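Local coordinates for protein activated BY transcription factor SSRB (Salmonella enterica, PDB 2WNW) that belongs to glycosyl hydrolase family 30 and combines a TIM-barrel domain with a beta-sandwich domain, its name recording activation by the transcription factor SsrB, at residues M88-C93 with A141-P146; N99-D104 with N154-G159; S92-L97 with K201-C206. All blocks are in the same frame, centred on the assembly; numbering follows the deposited sequence.

The three contacts cluster on one side of the chain's centre, where the second, third and fourth strands of the closed eight-stranded barrel, 85-90, 138-143 and 190-192, pass into their loops. Contact 1 joins the ends of strands 85-90 and 138-143; contact 2 pairs the same two loops farther along, at 99-104 and 154-159; contact 3 ties the start of the first loop, sharing Ser92 and Cys93 with contact 1, to the loop after strand 190-192. Their centres lie about 8 to 10 Å apart. Along the chain contacts 1 and 2 interleave, and contact 2 is nested within contact 3. Together they bind successive strand-to-helix loops; contacts 1 and 3 also border a bound glycerol.

Contact 1. Residues M88-C93 with A141-P146; sequences MPIQSC and ASPWSP
Cys93 sits on the indole of Trp144: its CB lies 3.4 Å from the centroid of the five-membered ring of Trp144, only 7° off the ring normal, a CH-pi contact over the face. The Cys93 SG is wedged between N and C of its own backbone, which swings it obliquely past the six-membered ring of Trp144, 4.8 Å from that centroid. With chi1 at -97°, away from the staggered values, Trp144 turns its indole back along the strand ends. There Pro89 CB meets Trp144 CZ3 at 3.8 Å, and the carbonyl O of Ser142 lies in plane at the ring edge.

Before the loops begin, the two strands run parallel. Ser142 N donates to Met88 O at 3.0 Å, nearly along the C=O axis, whereas Ile90 N reaches Ser142 O at 2.9 Å from above the carbonyl plane. Ile90 has CG1 beside its backbone N and an extended chain, so CG1 rests 3.7 Å from Ala141 CB while CD1 reaches 3.9 Å to Pro143 CG; Ile90 and Pro143 run alongside in the same direction. Where the strands part, a water bridges them, accepting from Trp144 N and lying 2.7 Å from both Ile90 O and Ser92 O, with more acceptors in reach than protons.

Strands 85-90 and 138-143 are neighbours in the parallel TIM barrel. Trp144 meets Trp331 ring to ring and hydrogen-bonds a glycerol through NE1, while Tyr177 of helix 167-183 packs on Met88 and Ala141, and Ser142 OG is hydrogen-bonded to Ser192 OG on the next strand.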
loop_
_atom_site.group_PDB
_atom_site.type_symbol
_atom_site.label_atom_id
_atom_site.label_comp_id
_atom_site.label_asym_id
_atom_site.label_seq_id
_atom_site.Cartn_x
_atom_site.Cartn_y
_atom_site.Cartn_z
ATOM N N MET A 88 -3.065 19.995 21.943
ATOM C CA MET A 88 -2.488 21.114 22.676
ATOM C C MET A 88 -1.517 20.579 23.719
ATOM O O MET A 88 -1.630 19.436 24.158
ATOM C CB MET A 88 -3.597 21.940 23.329
ATOM C CG MET A 88 -4.590 21.124 24.140
ATOM S SD MET A 88 -6.115 22.050 24.366
ATOM C CE MET A 88 -7.033 20.951 25.450
ATOM N N PRO A 89 -0.542 21.402 24.124
ATOM C CA PRO A 89 0.454 20.997 25.110
ATOM C C PRO A 89 0.099 21.202 26.577
ATOM O O PRO A 89 -0.543 22.189 26.947
ATOM C CB PRO A 89 1.667 21.827 24.710
ATOM C CG PRO A 89 1.026 23.132 24.341
ATOM C CD PRO A 89 -0.169 22.691 23.505
ATOM N N ILE A 90 0.521 20.242 27.397
ATOM C CA ILE A 90 0.347 20.294 28.843
ATOM C C ILE A 90 1.722 20.829 29.254
ATOM O O ILE A 90 2.718 20.104 29.223
ATOM C CB ILE A 90 0.096 18.880 29.429
ATOM C CG1 ILE A 90 -1.221 18.326 28.876
ATOM C CG2 ILE A 90 0.068 18.936 30.958
ATOM C CD1 ILE A 90 -1.550 16.901 29.322
ATOM N N GLN A 91 1.748 22.111 29.615
ATOM C CA GLN A 91 2.962 22.853 29.960
ATOM C C GLN A 91 3.640 23.208 28.630
ATOM O O GLN A 91 3.111 22.903 27.564
ATOM C CB GLN A 91 3.891 22.054 30.888
ATOM C CG GLN A 91 3.206 21.662 32.203
ATOM C CD GLN A 91 4.168 21.272 33.313
ATOM O OE1 GLN A 91 5.189 20.617 33.077
ATOM N NE2 GLN A 91 3.831 21.653 34.538
ATOM N N SER A 92 4.804 23.842 28.681
ATOM C CA SER A 92 5.476 24.282 27.460
ATOM C C SER A 92 6.021 23.249 26.468
ATOM O O SER A 92 6.403 22.138 26.835
ATOM C CB SER A 92 6.612 25.236 27.833
ATOM O OG SER A 92 7.554 24.589 28.668
ATOM N N CYS A 93 6.034 23.644 25.196
ATOM C CA CYS A 93 6.596 22.844 24.114
ATOM C C CYS A 93 7.558 23.835 23.456
ATOM O O CYS A 93 7.685 24.963 23.941
ATOM C CB CYS A 93 5.511 22.364 23.131
ATOM S SG CYS A 93 4.670 23.624 22.153
ATOM N N ALA A 141 -4.688 16.430 24.595
ATOM C CA ALA A 141 -3.616 17.133 25.293
ATOM C C ALA A 141 -2.434 16.189 25.466
ATOM O O ALA A 141 -2.615 15.012 25.785
ATOM C CB ALA A 141 -4.104 17.632 26.654
ATOM N N SER A 142 -1.229 16.710 25.239
ATOM C CA SER A 142 0.003 15.933 25.352
ATOM C C SER A 142 1.094 16.762 26.019
ATOM O O SER A 142 1.213 17.957 25.762
ATOM C CB SER A 142 0.522 15.522 23.965
ATOM O OG SER A 142 -0.442 14.802 23.222
ATOM N N PRO A 143 1.908 16.132 26.883
ATOM C CA PRO A 143 2.986 16.862 27.553
ATOM C C PRO A 143 4.291 16.708 26.776
ATOM O O PRO A 143 4.522 15.684 26.138
ATOM C CB PRO A 143 3.098 16.173 28.920
ATOM C CG PRO A 143 1.969 15.152 28.958
ATOM C CD PRO A 143 1.688 14.828 27.525
ATOM N N TRP A 144 5.132 17.732 26.826
ATOM C CA TRP A 144 6.435 17.677 26.190
ATOM C C TRP A 144 7.430 17.429 27.331
ATOM O O TRP A 144 8.494 16.841 27.135
ATOM C CB TRP A 144 6.745 18.998 25.480
ATOM C CG TRP A 144 6.449 18.995 23.993
ATOM C CD1 TRP A 144 7.360 19.119 22.982
ATOM C CD2 TRP A 144 5.162 18.898 23.359
ATOM N NE1 TRP A 144 6.725 19.110 21.762
ATOM C CE2 TRP A 144 5.377 18.976 21.963
ATOM C CE3 TRP A 144 3.851 18.753 23.833
ATOM C CZ2 TRP A 144 4.328 18.915 21.033
ATOM C CZ3 TRP A 144 2.803 18.692 22.906
ATOM C CH2 TRP A 144 3.053 18.775 21.522
ATOM N N SER A 145 7.073 17.872 28.535
ATOM C CA SER A 145 7.940 17.663 29.694
ATOM C C SER A 145 7.325 18.013 31.042
ATOM O O SER A 145 6.596 18.994 31.167
ATOM C CB SER A 145 9.241 18.467 29.551
ATOM O OG SER A 145 10.043 18.349 30.726
ATOM N N PRO A 146 7.596 17.186 32.067
ATOM C CA PRO A 146 7.080 17.430 33.417
ATOM C C PRO A 146 7.897 18.612 33.947
ATOM O O PRO A 146 8.858 19.038 33.300
ATOM C CB PRO A 146 7.423 16.139 34.165
ATOM C CG PRO A 146 7.440 15.095 33.076
ATOM C CD PRO A 146 8.162 15.830 31.958
HETATM O O HOH W 1 5.185 20.138 28.197
#

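Contact 2. Residues N99-D104 with N154-G159; sequences NYAYVD and NDMNGG
Two strand-to-helix loops of the TIM barrel, those following strands 85-90 and 138-143, are clasped here by a pair of asparagine amides. Asn99 and Asn157 meet end to end, each with CG anti to its own carbonyl carbon and beside its backbone N. Their amide planes stand 53° apart, so the head-to-tail pair is twisted rather than flat. The better of its two bonds runs from Asn99 ND2 to Asn157 OD1 at 2.8 Å; the donor lies in the carbonyl plane of Asn157 and meets a lone pair, but the bond is bent, 135° at the hydrogen. The return bond, from Asn157 ND2 to Asn99 OD1 at 2.9 Å, is weak. The pair is consistent with the modelled orientation of both amides. His343 touches both asparagines from another loop.

The backbone N of Asn157 is held too, by a side chain two residues earlier. Asp155 OD1 accepts from Asn157 N at 2.9 Å, forming an Asx turn, and the N-H arrives from above the carboxylate plane rather than within it. The Asp155 carboxylate therefore helps set the bend from which the Asn157 side chain springs.

Alongside this polar pair, Met156 supplies the apolar part of the contact. Its CB faces Asn99 OD1 at 3.8 Å, and its chain then runs extended to SD, which passes Asn99 CB at 4.0 Å and Ala101 CB at 4.3 Å. Tyr100 directs its own CB the other way, so Met156 meets its backbone instead: a bend at chi3, 78°, carries the terminal methyl CE of Met156 to 3.4 Å from the carbonyl O of Tyr100.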
loop_
_atom_site.group_PDB
_atom_site.type_symbol
_atom_site.label_atom_id
_atom_site.label_comp_id
_atom_site.label_asym_id
_atom_site.label_seq_id
_atom_site.Cartn_x
_atom_site.Cartn_y
_atom_site.Cartn_z
ATOM N N ASN A 99 10.180 28.149 28.436
ATOM C CA ASN A 99 9.712 27.035 29.261
ATOM C C ASN A 99 8.764 27.538 30.340
ATOM O O ASN A 99 8.930 28.641 30.854
ATOM C CB ASN A 99 10.885 26.340 29.960
ATOM C CG ASN A 99 11.854 25.688 28.993
ATOM O OD1 ASN A 99 11.537 24.683 28.348
ATOM N ND2 ASN A 99 13.049 26.253 28.894
ATOM N N TYR A 100 7.767 26.727 30.679
ATOM C CA TYR A 100 6.828 27.067 31.745
ATOM C C TYR A 100 6.142 25.804 32.246
ATOM O O TYR A 100 5.874 24.882 31.472
ATOM C CB TYR A 100 5.794 28.117 31.288
ATOM C CG TYR A 100 4.798 27.682 30.231
ATOM C CD1 TYR A 100 3.683 26.909 30.561
ATOM C CD2 TYR A 100 4.969 28.054 28.899
ATOM C CE1 TYR A 100 2.763 26.515 29.587
ATOM C CE2 TYR A 100 4.058 27.664 27.918
ATOM C CZ TYR A 100 2.960 26.893 28.267
ATOM O OH TYR A 100 2.082 26.484 27.285
ATOM N N ALA A 101 5.900 25.753 33.553
ATOM C CA ALA A 101 5.248 24.604 34.179
ATOM C C ALA A 101 4.170 25.116 35.123
ATOM O O ALA A 101 4.170 26.289 35.494
ATOM C CB ALA A 101 6.269 23.770 34.944
ATOM N N TYR A 102 3.259 24.235 35.524
ATOM C CA TYR A 102 2.168 24.623 36.413
ATOM C C TYR A 102 2.590 24.687 37.881
ATOM O O TYR A 102 1.874 25.230 38.720
ATOM C CB TYR A 102 1.000 23.658 36.209
ATOM C CG TYR A 102 0.552 23.609 34.763
ATOM C CD1 TYR A 102 0.228 22.399 34.151
ATOM C CD2 TYR A 102 0.460 24.775 34.002
ATOM C CE1 TYR A 102 -0.172 22.349 32.816
ATOM C CE2 TYR A 102 0.058 24.740 32.665
ATOM C CZ TYR A 102 -0.256 23.523 32.080
ATOM O OH TYR A 102 -0.659 23.473 30.764
ATOM N N VAL A 103 3.758 24.130 38.177
ATOM C CA VAL A 103 4.324 24.148 39.525
ATOM C C VAL A 103 5.842 24.135 39.324
ATOM O O VAL A 103 6.356 23.356 38.523
ATOM C CB VAL A 103 3.861 22.922 40.361
ATOM C CG1 VAL A 103 4.371 21.631 39.744
ATOM C CG2 VAL A 103 4.356 23.061 41.792
ATOM N N ASP A 104 6.562 24.992 40.043
ATOM C CA ASP A 104 8.007 25.082 39.852
ATOM C C ASP A 104 8.936 24.572 40.945
ATOM O O ASP A 104 10.147 24.494 40.733
ATOM C CB ASP A 104 8.378 26.525 39.526
ATOM C CG ASP A 104 7.707 27.019 38.263
ATOM O OD1 ASP A 104 7.986 26.453 37.184
ATOM O OD2 ASP A 104 6.895 27.967 38.354
ATOM N N ASN A 154 16.779 17.818 36.069
ATOM C CA ASN A 154 16.373 19.117 36.602
ATOM C C ASN A 154 16.271 20.193 35.513
ATOM O O ASN A 154 16.683 21.336 35.713
ATOM C CB ASN A 154 17.375 19.541 37.687
ATOM C CG ASN A 154 16.954 20.795 38.423
ATOM O OD1 ASN A 154 15.793 20.948 38.803
ATOM N ND2 ASN A 154 17.908 21.698 38.645
ATOM N N ASP A 155 15.700 19.828 34.367
ATOM C CA ASP A 155 15.570 20.763 33.246
ATOM C C ASP A 155 14.460 20.276 32.323
ATOM O O ASP A 155 14.426 19.098 31.973
ATOM C CB ASP A 155 16.891 20.800 32.471
ATOM C CG ASP A 155 16.958 21.923 31.436
ATOM O OD1 ASP A 155 15.922 22.533 31.095
ATOM O OD2 ASP A 155 18.077 22.187 30.949
ATOM N N MET A 156 13.555 21.167 31.927
ATOM C CA MET A 156 12.480 20.766 31.022
ATOM C C MET A 156 13.052 20.434 29.641
ATOM O O MET A 156 12.485 19.622 28.906
ATOM C CB MET A 156 11.430 21.875 30.907
ATOM C CG MET A 156 10.584 22.039 32.161
ATOM S SD MET A 156 9.271 23.236 31.962
ATOM C CE MET A 156 8.053 22.276 31.033
ATOM N N ASN A 157 14.181 21.054 29.302
ATOM C CA ASN A 157 14.838 20.811 28.017
ATOM C C ASN A 157 15.925 19.744 28.153
ATOM O O ASN A 157 16.327 19.384 29.261
ATOM C CB ASN A 157 15.519 22.082 27.492
ATOM C CG ASN A 157 14.634 23.304 27.559
ATOM O OD1 ASN A 157 14.918 24.248 28.303
ATOM N ND2 ASN A 157 13.562 23.304 26.780
ATOM N N GLY A 158 16.396 19.252 27.013
ATOM C CA GLY A 158 17.476 18.281 26.996
ATOM C C GLY A 158 17.217 16.859 27.439
ATOM O O GLY A 158 18.144 16.172 27.869
ATOM N N GLY A 159 15.975 16.406 27.337
ATOM C CA GLY A 159 15.673 15.043 27.726
ATOM C C GLY A 159 15.479 14.821 29.213
ATOM O O GLY A 159 14.760 15.565 29.878
#

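Contact 3. Residues S92-L97 with K201-C206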
loop_
_atom_site.group_PDB
_atom_site.type_symbol
_atom_site.label_atom_id
_atom_site.label_comp_id
_atom_site.label_asym_id
_atom_site.label_seq_id
_atom_site.Cartn_x
_atom_site.Cartn_y
_atom_site.Cartn_z
ATOM N N SER A 92 4.804 23.842 28.681
ATOM C CA SER A 92 5.476 24.282 27.460
ATOM C C SER A 92 6.021 23.249 26.468
ATOM O O SER A 92 6.403 22.138 26.835
ATOM C CB SER A 92 6.612 25.236 27.833
ATOM O OG SER A 92 7.554 24.589 28.668
ATOM N N CYS A 93 6.034 23.644 25.196
ATOM C CA CYS A 93 6.596 22.844 24.114
ATOM C C CYS A 93 7.558 23.835 23.456
ATOM O O CYS A 93 7.685 24.963 23.941
ATOM C CB CYS A 93 5.511 22.364 23.131
ATOM S SG CYS A 93 4.670 23.624 22.153
ATOM N N ASP A 94 8.244 23.449 22.385
ATOM C CA ASP A 94 9.186 24.383 21.764
ATOM C C ASP A 94 8.497 25.629 21.219
ATOM O O ASP A 94 9.081 26.718 21.208
ATOM C CB ASP A 94 10.011 23.687 20.667
ATOM C CG ASP A 94 9.155 23.025 19.612
ATOM O OD1 ASP A 94 8.163 22.362 19.980
ATOM O OD2 ASP A 94 9.491 23.151 18.415
ATOM N N PHE A 95 7.254 25.481 20.774
ATOM C CA PHE A 95 6.526 26.631 20.270
ATOM C C PHE A 95 5.866 27.393 21.415
ATOM O O PHE A 95 4.638 27.438 21.550
ATOM C CB PHE A 95 5.504 26.210 19.210
ATOM C CG PHE A 95 6.108 26.045 17.846
ATOM C CD1 PHE A 95 6.623 24.816 17.433
ATOM C CD2 PHE A 95 6.237 27.145 17.004
ATOM C CE1 PHE A 95 7.266 24.689 16.198
ATOM C CE2 PHE A 95 6.874 27.031 15.773
ATOM C CZ PHE A 95 7.392 25.800 15.368
ATOM N N SER A 96 6.722 27.985 22.242
ATOM C CA SER A 96 6.305 28.777 23.393
ATOM C C SER A 96 7.303 29.920 23.502
ATOM O O SER A 96 8.368 29.877 22.884
ATOM C CB SER A 96 6.357 27.938 24.673
ATOM O OG SER A 96 5.523 26.796 24.583
ATOM N N LEU A 97 6.959 30.939 24.277
ATOM C CA LEU A 97 7.850 32.078 24.457
ATOM C C LEU A 97 9.042 31.629 25.298
ATOM O O LEU A 97 10.081 32.285 25.330
ATOM C CB LEU A 97 7.107 33.222 25.150
ATOM C CG LEU A 97 5.897 33.782 24.393
ATOM C CD1 LEU A 97 5.227 34.869 25.221
ATOM C CD2 LEU A 97 6.344 34.337 23.045
ATOM N N LYS A 201 15.497 16.286 22.993
ATOM C CA LYS A 201 15.472 17.493 22.169
ATOM C C LYS A 201 16.138 18.626 22.945
ATOM O O LYS A 201 16.208 18.568 24.169
ATOM C CB LYS A 201 14.028 17.889 21.849
ATOM C CG LYS A 201 13.241 16.851 21.062
ATOM C CD LYS A 201 13.801 16.689 19.659
ATOM C CE LYS A 201 12.955 15.734 18.839
ATOM N NZ LYS A 201 13.535 15.528 17.482
ATOM N N THR A 202 16.627 19.648 22.246
ATOM C CA THR A 202 17.245 20.785 22.922
ATOM C C THR A 202 16.134 21.591 23.588
ATOM O O THR A 202 16.391 22.482 24.401
ATOM C CB THR A 202 18.006 21.701 21.939
ATOM O OG1 THR A 202 17.119 22.126 20.899
ATOM C CG2 THR A 202 19.193 20.967 21.331
ATOM N N TRP A 203 14.894 21.280 23.222
ATOM C CA TRP A 203 13.733 21.942 23.804
ATOM C C TRP A 203 13.013 20.963 24.734
ATOM O O TRP A 203 13.550 19.908 25.053
ATOM C CB TRP A 203 12.792 22.449 22.707
ATOM C CG TRP A 203 12.377 21.417 21.695
ATOM C CD1 TRP A 203 11.462 20.416 21.866
ATOM C CD2 TRP A 203 12.839 21.311 20.342
ATOM N NE1 TRP A 203 11.324 19.697 20.701
ATOM C CE2 TRP A 203 12.158 20.225 19.750
ATOM C CE3 TRP A 203 13.764 22.031 19.572
ATOM C CZ2 TRP A 203 12.372 19.838 18.418
ATOM C CZ3 TRP A 203 13.977 21.648 18.250
ATOM C CH2 TRP A 203 13.282 20.560 17.688
ATOM N N ASP A 204 11.805 21.313 25.163
ATOM C CA ASP A 204 11.030 20.477 26.083
ATOM C C ASP A 204 10.912 19.029 25.620
ATOM O O ASP A 204 10.378 18.750 24.548
ATOM C CB ASP A 204 9.640 21.078 26.263
ATOM C CG ASP A 204 9.693 22.548 26.617
ATOM O OD1 ASP A 204 9.513 22.884 27.807
ATOM O OD2 ASP A 204 9.935 23.363 25.699
ATOM N N SER A 205 11.405 18.112 26.443
ATOM C CA SER A 205 11.371 16.691 26.122
ATOM C C SER A 205 11.564 15.854 27.386
ATOM O O SER A 205 12.061 16.345 28.394
ATOM C CB SER A 205 12.462 16.366 25.095
ATOM O OG SER A 205 13.718 16.891 25.498
ATOM N N CYS A 206 11.167 14.589 27.325
ATOM C CA CYS A 206 11.285 13.691 28.468
ATOM C C CYS A 206 11.230 12.259 27.953
ATOM O O CYS A 206 10.372 11.925 27.136
ATOM C CB CYS A 206 10.134 13.946 29.447
ATOM S SG CYS A 206 10.251 13.049 31.012
#
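Asp204, Asp94 and Trp203 carry this buried contact; the two acids act in different ways. Asp204, its CG beside the backbone N, extends its carboxylate to the backbone at Ser92 and Cys93. Ser92 OG donates to Asp204 OD1 at 2.7 Å, approaching from 45° out of the carboxylate plane, and the same hydroxyl accepts from Tyr100 N. Asp204 OD2 accepts from His343 NE2, which probably eases its approach to the carbonyl O of Cys93, an acceptor only 3.3 Å away.

Asp94 instead lies flat against Trp203. Both have CG tucked between N and C of their own backbone, and the two side chains run alongside in the same direction. Asp94 CB sits over the five-membered ring of Trp203, 3.7 Å from its centroid, in a CH-pi contact; beyond it the carboxylate stacks on the indole with planes 20° apart. Lys201 CB lies over the opposite face, toward the rim, 3.4 Å above the ring plane of Trp203.

These are loops of the TIM barrel, following strands 85-90 and 190-192, and they meet beside a bound glycerol that is hydrogen-bonded to Asp94 OD1. Asn342 and Asn346 both donate to Asp94 OD2, which would help to offset its charge; the carboxylate of Asp204 is a second negative group, with Asp204 OD2 6.1 Å from Asp94 OD1. Asp94 N is buried with no partner in the model.

Within the 201-206 loop, Ser205 OG accepts from Lys201 N at 3.1 Å and donates to the carbonyl O of Trp203.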